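Local coordinates for protein digeranylgeranylglycerophospholipid reductase (Sulfolobus acidocaldarius, PDB 4OPC) that uses FAD to hydrogenate the double bonds of geranylgeranyl chains, turning unsaturated archaeols into the saturated membrane lipids of archaea, at residues D179-L191 with G232-Y246. Sequence-based numbering, arbitrary orientation.
Sequences DDKDADVAYREVL and GIQGGMGYPSIHEYY. With PGT ((1S)-2-{[{[(2R)-2,3-dihydroxypropyl]oxy}(hydroxy)phosphoryl]oxy}-1-[(palmitoyloxy)methyl]ethyl stearate), chain C.
Tyr187 and Tyr246 both swing CG away from their own backbone N (chi1 173° and -177°), and this brings the edge of the Tyr187 ring against the face of Tyr246 in a T-shaped pair, with Tyr187 CE2 3.6 Å from Tyr246 CG. His243 lays its CD2 edge over one face of Tyr187, near the rim, completing an aromatic cluster. Glu189 ties the two phenols together: Tyr246 OH gives a 2.8 Å bond to Glu189 OE1, arriving from above the carboxylate plane, while Tyr187 OH reaches the anti lone pair of Glu189 OE2 at 2.6 Å. A leucine in place of Tyr246 would probably leave Glu189 OE1 without this donor and the Tyr187 edge without an aromatic face. Next along, Ile242 CD1 packs 3.6 Å from Ala186 CA. Val185 and Ile233 exchange paired backbone bonds, and their CG1 atoms press together at 3.4 Å, a tight fit. At the far end, Gln234 NE2 donates almost straight (170°) to an in-plane lone pair of Lys181 O. Helix 242-253 thus packs against the face of the catalytic domain's mixed sheet that carries Val185 and Ile233; on the other face Gly232 lines the lipid pocket, as does Asp184, and Ala186 touches the flavin cofactor.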
loop_
_atom_site.group_PDB
_atom_site.type_symbol
_atom_site.label_atom_id
_atom_site.label_comp_id
_atom_site.label_asym_id
_atom_site.label_seq_id
_atom_site.Cartn_x
_atom_site.Cartn_y
_atom_site.Cartn_z
ATOM N N ASP A 179 2.987 -8.458 -12.012
ATOM C CA ASP A 179 4.287 -8.557 -12.630
ATOM C C ASP A 179 5.356 -8.302 -11.570
ATOM O O ASP A 179 5.161 -7.486 -10.662
ATOM C CB ASP A 179 4.396 -7.532 -13.753
ATOM C CG ASP A 179 5.616 -7.744 -14.615
ATOM O OD1 ASP A 179 6.733 -7.375 -14.199
ATOM O OD2 ASP A 179 5.459 -8.284 -15.732
ATOM N N ASP A 180 6.471 -9.022 -11.665
ATOM C CA ASP A 180 7.565 -8.846 -10.711
ATOM C C ASP A 180 8.060 -7.393 -10.643
ATOM O O ASP A 180 8.524 -6.938 -9.614
ATOM C CB ASP A 180 8.752 -9.757 -11.069
ATOM C CG ASP A 180 8.470 -11.234 -10.840
ATOM O OD1 ASP A 180 7.506 -11.582 -10.123
ATOM O OD2 ASP A 180 9.236 -12.058 -11.373
ATOM N N LYS A 181 7.954 -6.676 -11.756
ATOM C CA LYS A 181 8.399 -5.285 -11.793
ATOM C C LYS A 181 7.380 -4.328 -11.190
ATOM O O LYS A 181 7.654 -3.123 -11.097
ATOM C CB LYS A 181 8.705 -4.862 -13.229
ATOM C CG LYS A 181 9.950 -5.537 -13.815
ATOM C CD LYS A 181 10.183 -5.173 -15.282
ATOM C CE LYS A 181 9.135 -5.823 -16.170
ATOM N NZ LYS A 181 9.004 -7.289 -15.898
ATOM N N ASP A 182 6.225 -4.846 -10.760
ATOM C CA ASP A 182 5.177 -4.024 -10.147
ATOM C C ASP A 182 5.184 -4.162 -8.623
ATOM O O ASP A 182 4.162 -3.938 -7.957
ATOM C CB ASP A 182 3.802 -4.386 -10.717
ATOM C CG ASP A 182 3.594 -3.901 -12.142
ATOM O OD1 ASP A 182 4.402 -3.106 -12.670
ATOM O OD2 ASP A 182 2.599 -4.322 -12.763
ATOM N N ALA A 183 6.341 -4.505 -8.060
ATOM C CA ALA A 183 6.532 -4.490 -6.616
ATOM C C ALA A 183 7.972 -4.131 -6.323
ATOM O O ALA A 183 8.836 -4.216 -7.206
ATOM C CB ALA A 183 6.193 -5.861 -6.004
ATOM N N ASP A 184 8.207 -3.675 -5.103
ATOM C CA ASP A 184 9.553 -3.485 -4.602
ATOM C C ASP A 184 9.808 -4.476 -3.465
ATOM O O ASP A 184 8.885 -4.925 -2.795
ATOM C CB ASP A 184 9.762 -2.037 -4.114
ATOM C CG ASP A 184 10.054 -1.057 -5.255
ATOM O OD1 ASP A 184 9.555 -1.281 -6.377
ATOM O OD2 ASP A 184 10.779 -0.049 -5.032
ATOM N N VAL A 185 11.068 -4.806 -3.250
ATOM C CA VAL A 185 11.447 -5.468 -2.021
ATOM C C VAL A 185 11.983 -4.328 -1.165
ATOM O O VAL A 185 12.676 -3.424 -1.662
ATOM C CB VAL A 185 12.487 -6.588 -2.239
ATOM C CG1 VAL A 185 13.689 -6.081 -2.965
ATOM C CG2 VAL A 185 12.907 -7.205 -0.904
ATOM N N ALA A 186 11.631 -4.325 0.108
ATOM C CA ALA A 186 12.049 -3.258 0.999
ATOM C C ALA A 186 12.522 -3.854 2.323
ATOM O O ALA A 186 12.060 -4.918 2.743
ATOM C CB ALA A 186 10.923 -2.261 1.206
ATOM N N TYR A 187 13.469 -3.184 2.966
ATOM C CA TYR A 187 14.112 -3.688 4.165
ATOM C C TYR A 187 14.383 -2.519 5.080
ATOM O O TYR A 187 14.756 -1.437 4.595
ATOM C CB TYR A 187 15.445 -4.345 3.791
ATOM C CG TYR A 187 16.264 -4.752 4.991
ATOM C CD1 TYR A 187 16.005 -5.937 5.661
ATOM C CD2 TYR A 187 17.290 -3.941 5.465
ATOM C CE1 TYR A 187 16.735 -6.298 6.761
ATOM C CE2 TYR A 187 18.023 -4.300 6.573
ATOM C CZ TYR A 187 17.748 -5.481 7.215
ATOM O OH TYR A 187 18.457 -5.883 8.331
ATOM N N ARG A 188 14.215 -2.707 6.382
ATOM C CA ARG A 188 14.501 -1.633 7.322
ATOM C C ARG A 188 15.015 -2.146 8.656
ATOM O O ARG A 188 14.762 -3.296 9.048
ATOM C CB ARG A 188 13.253 -0.770 7.562
ATOM C CG ARG A 188 12.088 -1.465 8.300
ATOM C CD ARG A 188 12.234 -1.365 9.837
ATOM N NE ARG A 188 11.104 -1.914 10.579
ATOM C CZ ARG A 188 10.927 -3.207 10.826
ATOM N NH1 ARG A 188 11.794 -4.095 10.367
ATOM N NH2 ARG A 188 9.877 -3.618 11.537
ATOM N N GLU A 189 15.702 -1.260 9.373
ATOM C CA GLU A 189 16.064 -1.482 10.763
ATOM C C GLU A 189 15.621 -0.299 11.609
ATOM O O GLU A 189 15.466 0.809 11.101
ATOM C CB GLU A 189 17.579 -1.711 10.909
ATOM C CG GLU A 189 18.082 -2.815 10.009
ATOM C CD GLU A 189 19.552 -3.114 10.152
ATOM O OE1 GLU A 189 20.311 -2.246 10.649
ATOM O OE2 GLU A 189 19.951 -4.228 9.751
ATOM N N VAL A 190 15.374 -0.535 12.890
ATOM C CA VAL A 190 15.192 0.565 13.821
ATOM C C VAL A 190 16.402 0.593 14.744
ATOM O O VAL A 190 16.729 -0.414 15.375
ATOM C CB VAL A 190 13.881 0.452 14.621
ATOM C CG1 VAL A 190 13.845 1.504 15.723
ATOM C CG2 VAL A 190 12.696 0.612 13.693
ATOM N N LEU A 191 17.073 1.743 14.795
ATOM C CA LEU A 191 18.306 1.899 15.557
ATOM C C LEU A 191 18.278 3.150 16.420
ATOM O O LEU A 191 17.620 4.134 16.086
ATOM C CB LEU A 191 19.494 1.995 14.593
ATOM C CG LEU A 191 19.763 0.760 13.731
ATOM C CD1 LEU A 191 20.025 1.174 12.304
ATOM C CD2 LEU A 191 20.945 -0.021 14.280
ATOM N N GLY A 232 13.952 0.615 -0.441
ATOM C CA GLY A 232 13.181 -0.240 -1.321
ATOM C C GLY A 232 13.855 -0.246 -2.678
ATOM O O GLY A 232 14.403 0.782 -3.115
ATOM N N ILE A 233 13.849 -1.398 -3.340
ATOM C CA ILE A 233 14.360 -1.494 -4.710
ATOM C C ILE A 233 13.345 -2.245 -5.557
ATOM O O ILE A 233 12.617 -3.099 -5.049
ATOM C CB ILE A 233 15.742 -2.174 -4.781
ATOM C CG1 ILE A 233 15.651 -3.629 -4.362
ATOM C CG2 ILE A 233 16.762 -1.442 -3.910
ATOM C CD1 ILE A 233 16.974 -4.355 -4.445
ATOM N N GLN A 234 13.287 -1.920 -6.843
ATOM C CA GLN A 234 12.325 -2.545 -7.745
ATOM C C GLN A 234 12.626 -4.023 -7.970
ATOM O O GLN A 234 13.768 -4.413 -8.205
ATOM C CB GLN A 234 12.291 -1.796 -9.077
ATOM C CG GLN A 234 11.281 -2.374 -10.057
ATOM C CD GLN A 234 11.157 -1.540 -11.300
ATOM O OE1 GLN A 234 12.094 -0.837 -11.690
ATOM N NE2 GLN A 234 10.013 -1.628 -11.956
ATOM N N GLY A 235 11.585 -4.852 -7.897
ATOM C CA GLY A 235 11.729 -6.258 -8.224
ATOM C C GLY A 235 11.775 -6.549 -9.722
ATOM O O GLY A 235 11.537 -5.666 -10.551
ATOM N N GLY A 236 12.086 -7.790 -10.083
ATOM C CA GLY A 236 12.048 -8.201 -11.474
ATOM C C GLY A 236 13.143 -7.627 -12.351
ATOM O O GLY A 236 13.045 -7.714 -13.569
ATOM N N MET A 237 14.192 -7.070 -11.740
ATOM C CA MET A 237 15.272 -6.420 -12.481
ATOM C C MET A 237 16.626 -7.108 -12.323
ATOM O O MET A 237 17.616 -6.667 -12.908
ATOM C CB MET A 237 15.415 -4.955 -12.043
ATOM C CG MET A 237 14.138 -4.129 -12.152
ATOM S SD MET A 237 13.613 -3.881 -13.858
ATOM C CE MET A 237 14.807 -2.662 -14.398
ATOM N N GLY A 238 16.677 -8.165 -11.520
ATOM C CA GLY A 238 17.918 -8.904 -11.336
ATOM C C GLY A 238 18.914 -8.272 -10.378
ATOM O O GLY A 238 20.080 -8.668 -10.351
ATOM N N TYR A 239 18.465 -7.297 -9.593
ATOM C CA TYR A 239 19.333 -6.608 -8.640
ATOM C C TYR A 239 19.811 -7.571 -7.560
ATOM O O TYR A 239 19.093 -8.505 -7.198
ATOM C CB TYR A 239 18.586 -5.443 -7.982
ATOM C CG TYR A 239 18.149 -4.362 -8.946
ATOM C CD1 TYR A 239 18.952 -3.987 -10.016
ATOM C CD2 TYR A 239 16.936 -3.719 -8.781
ATOM C CE1 TYR A 239 18.548 -2.999 -10.897
ATOM C CE2 TYR A 239 16.528 -2.731 -9.651
ATOM C CZ TYR A 239 17.337 -2.374 -10.705
ATOM O OH TYR A 239 16.934 -1.397 -11.583
ATOM N N PRO A 240 21.031 -7.339 -7.039
ATOM C CA PRO A 240 21.590 -8.130 -5.941
ATOM C C PRO A 240 20.769 -7.981 -4.668
ATOM O O PRO A 240 19.836 -7.174 -4.606
ATOM C CB PRO A 240 22.974 -7.504 -5.720
ATOM C CG PRO A 240 23.266 -6.731 -6.939
ATOM C CD PRO A 240 21.959 -6.287 -7.489
ATOM N N SER A 241 21.150 -8.744 -3.654
ATOM C CA SER A 241 20.452 -8.797 -2.377
ATOM C C SER A 241 20.243 -7.418 -1.775
ATOM O O SER A 241 21.192 -6.633 -1.670
ATOM C CB SER A 241 21.269 -9.633 -1.397
ATOM O OG SER A 241 20.822 -9.422 -0.073
ATOM N N ILE A 242 19.011 -7.132 -1.368
ATOM C CA ILE A 242 18.713 -5.857 -0.726
ATOM C C ILE A 242 19.507 -5.726 0.584
ATOM O O ILE A 242 19.884 -4.617 0.968
ATOM C CB ILE A 242 17.203 -5.658 -0.490
ATOM C CG1 ILE A 242 16.924 -4.218 -0.047
ATOM C CG2 ILE A 242 16.677 -6.668 0.529
ATOM C CD1 ILE A 242 15.467 -3.826 -0.148
ATOM N N HIS A 243 19.773 -6.845 1.253
ATOM C CA HIS A 243 20.571 -6.823 2.478
ATOM C C HIS A 243 21.963 -6.291 2.177
ATOM O O HIS A 243 22.580 -5.641 3.015
ATOM C CB HIS A 243 20.681 -8.222 3.092
ATOM C CG HIS A 243 19.386 -8.758 3.618
ATOM N ND1 HIS A 243 19.107 -10.109 3.679
ATOM C CD2 HIS A 243 18.290 -8.126 4.103
ATOM C CE1 HIS A 243 17.899 -10.283 4.186
ATOM N NE2 HIS A 243 17.380 -9.096 4.447
ATOM N N GLU A 244 22.461 -6.568 0.978
ATOM C CA GLU A 244 23.795 -6.118 0.606
ATOM C C GLU A 244 23.790 -4.633 0.249
ATOM O O GLU A 244 24.725 -3.918 0.590
ATOM C CB GLU A 244 24.387 -6.986 -0.509
ATOM C CG GLU A 244 24.775 -8.396 -0.050
ATOM C CD GLU A 244 25.844 -8.405 1.043
ATOM O OE1 GLU A 244 26.802 -7.599 0.970
ATOM O OE2 GLU A 244 25.725 -9.221 1.984
ATOM N N TYR A 245 22.738 -4.161 -0.415
ATOM C CA TYR A 245 22.596 -2.719 -0.643
ATOM C C TYR A 245 22.561 -1.987 0.688
ATOM O O TYR A 245 23.214 -0.958 0.860
ATOM C CB TYR A 245 21.296 -2.391 -1.385
ATOM C CG TYR A 245 21.342 -2.541 -2.886
ATOM C CD1 TYR A 245 21.707 -1.476 -3.700
ATOM C CD2 TYR A 245 20.992 -3.741 -3.493
ATOM C CE1 TYR A 245 21.742 -1.606 -5.083
ATOM C CE2 TYR A 245 21.014 -3.880 -4.868
ATOM C CZ TYR A 245 21.391 -2.811 -5.658
ATOM O OH TYR A 245 21.420 -2.953 -7.026
ATOM N N TYR A 246 21.777 -2.514 1.624
ATOM C CA TYR A 246 21.641 -1.883 2.934
ATOM C C TYR A 246 22.984 -1.773 3.649
ATOM O O TYR A 246 23.357 -0.699 4.117
ATOM C CB TYR A 246 20.631 -2.634 3.813
ATOM C CG TYR A 246 20.399 -1.976 5.159
ATOM C CD1 TYR A 246 19.415 -0.997 5.321
ATOM C CD2 TYR A 246 21.161 -2.331 6.266
ATOM C CE1 TYR A 246 19.199 -0.396 6.563
ATOM C CE2 TYR A 246 20.961 -1.739 7.507
ATOM C CZ TYR A 246 19.980 -0.774 7.649
ATOM O OH TYR A 246 19.801 -0.185 8.882
HETATM C C48 PGT C . 9.547 4.747 -6.917
HETATM C C47 PGT C . 8.417 3.745 -6.796
HETATM C C46 PGT C . 8.712 2.791 -5.658
HETATM C C45 PGT C . 8.938 3.581 -4.384
HETATM C C44 PGT C . 8.607 2.740 -3.169
HETATM C C43 PGT C . 9.885 2.303 -2.477
HETATM C C42 PGT C . 9.526 1.331 -1.375
HETATM C C41 PGT C . 8.764 2.094 -0.321
HETATM C C40 PGT C . 8.943 1.443 1.029
HETATM C C39 PGT C . 8.814 2.533 2.069
HETATM C C38 PGT C . 7.482 3.221 1.916
HETATM C C37 PGT C . 7.443 4.414 2.841
HETATM C C36 PGT C . 6.067 5.027 2.757
HETATM C C35 PGT C . 6.055 6.400 3.388
HETATM C C34 PGT C . 4.643 6.951 3.332
HETATM C C33 PGT C . 4.610 8.432 3.639
HETATM C C32 PGT C . 3.370 8.794 4.434
HETATM C C31 PGT C . 2.137 8.940 3.556
HETATM O O31 PGT C . 1.148 8.294 3.847
HETATM O O2 PGT C . 2.114 9.788 2.420
HETATM C C2 PGT C . 1.484 11.047 2.569
HETATM C C1 PGT C . -0.024 10.981 2.447
HETATM O O3P PGT C . -0.621 9.701 2.521
HETATM P P PGT C . -1.405 9.166 1.251
HETATM O O1P PGT C . -0.549 9.567 0.070
HETATM O O2P PGT C . -1.584 7.656 1.290
HETATM O O4P PGT C . -2.846 9.825 1.090
HETATM C C4 PGT C . -3.241 10.985 1.793
HETATM C C5 PGT C . -4.607 11.455 1.345
HETATM O O5 PGT C . -5.480 11.482 2.450
HETATM C C6 PGT C . -5.141 10.519 0.287
HETATM O O6 PGT C . -6.193 9.730 0.793
HETATM C C3 PGT C . 1.897 12.014 1.473
HETATM O O3 PGT C . 3.259 12.364 1.517
HETATM C C11 PGT C . 3.800 12.583 0.235
HETATM O O11 PGT C . 3.179 13.237 -0.580
HETATM C C12 PGT C . 5.148 11.996 -0.131
HETATM C C13 PGT C . 5.737 12.716 -1.325
HETATM C C14 PGT C . 7.069 12.085 -1.673
HETATM C C15 PGT C . 6.899 11.094 -2.805
HETATM C C16 PGT C . 8.249 10.568 -3.246
HETATM C C17 PGT C . 8.358 10.705 -4.749
HETATM C C18 PGT C . 9.788 10.491 -5.200
HETATM C C19 PGT C . 9.938 10.927 -6.644
HETATM C C20 PGT C . 9.863 12.437 -6.761
HETATM C C21 PGT C . 11.132 12.962 -7.400
HETATM C C22 PGT C . 10.840 14.200 -8.223
HETATM C C23 PGT C . 11.904 14.335 -9.291
HETATM C C24 PGT C . 11.502 15.387 -10.300
HETATM C C25 PGT C . 11.558 14.805 -11.696
HETATM C C26 PGT C . 10.230 15.019 -12.392
HETATM O O HOH W 1 10.933 -8.958 -14.775
#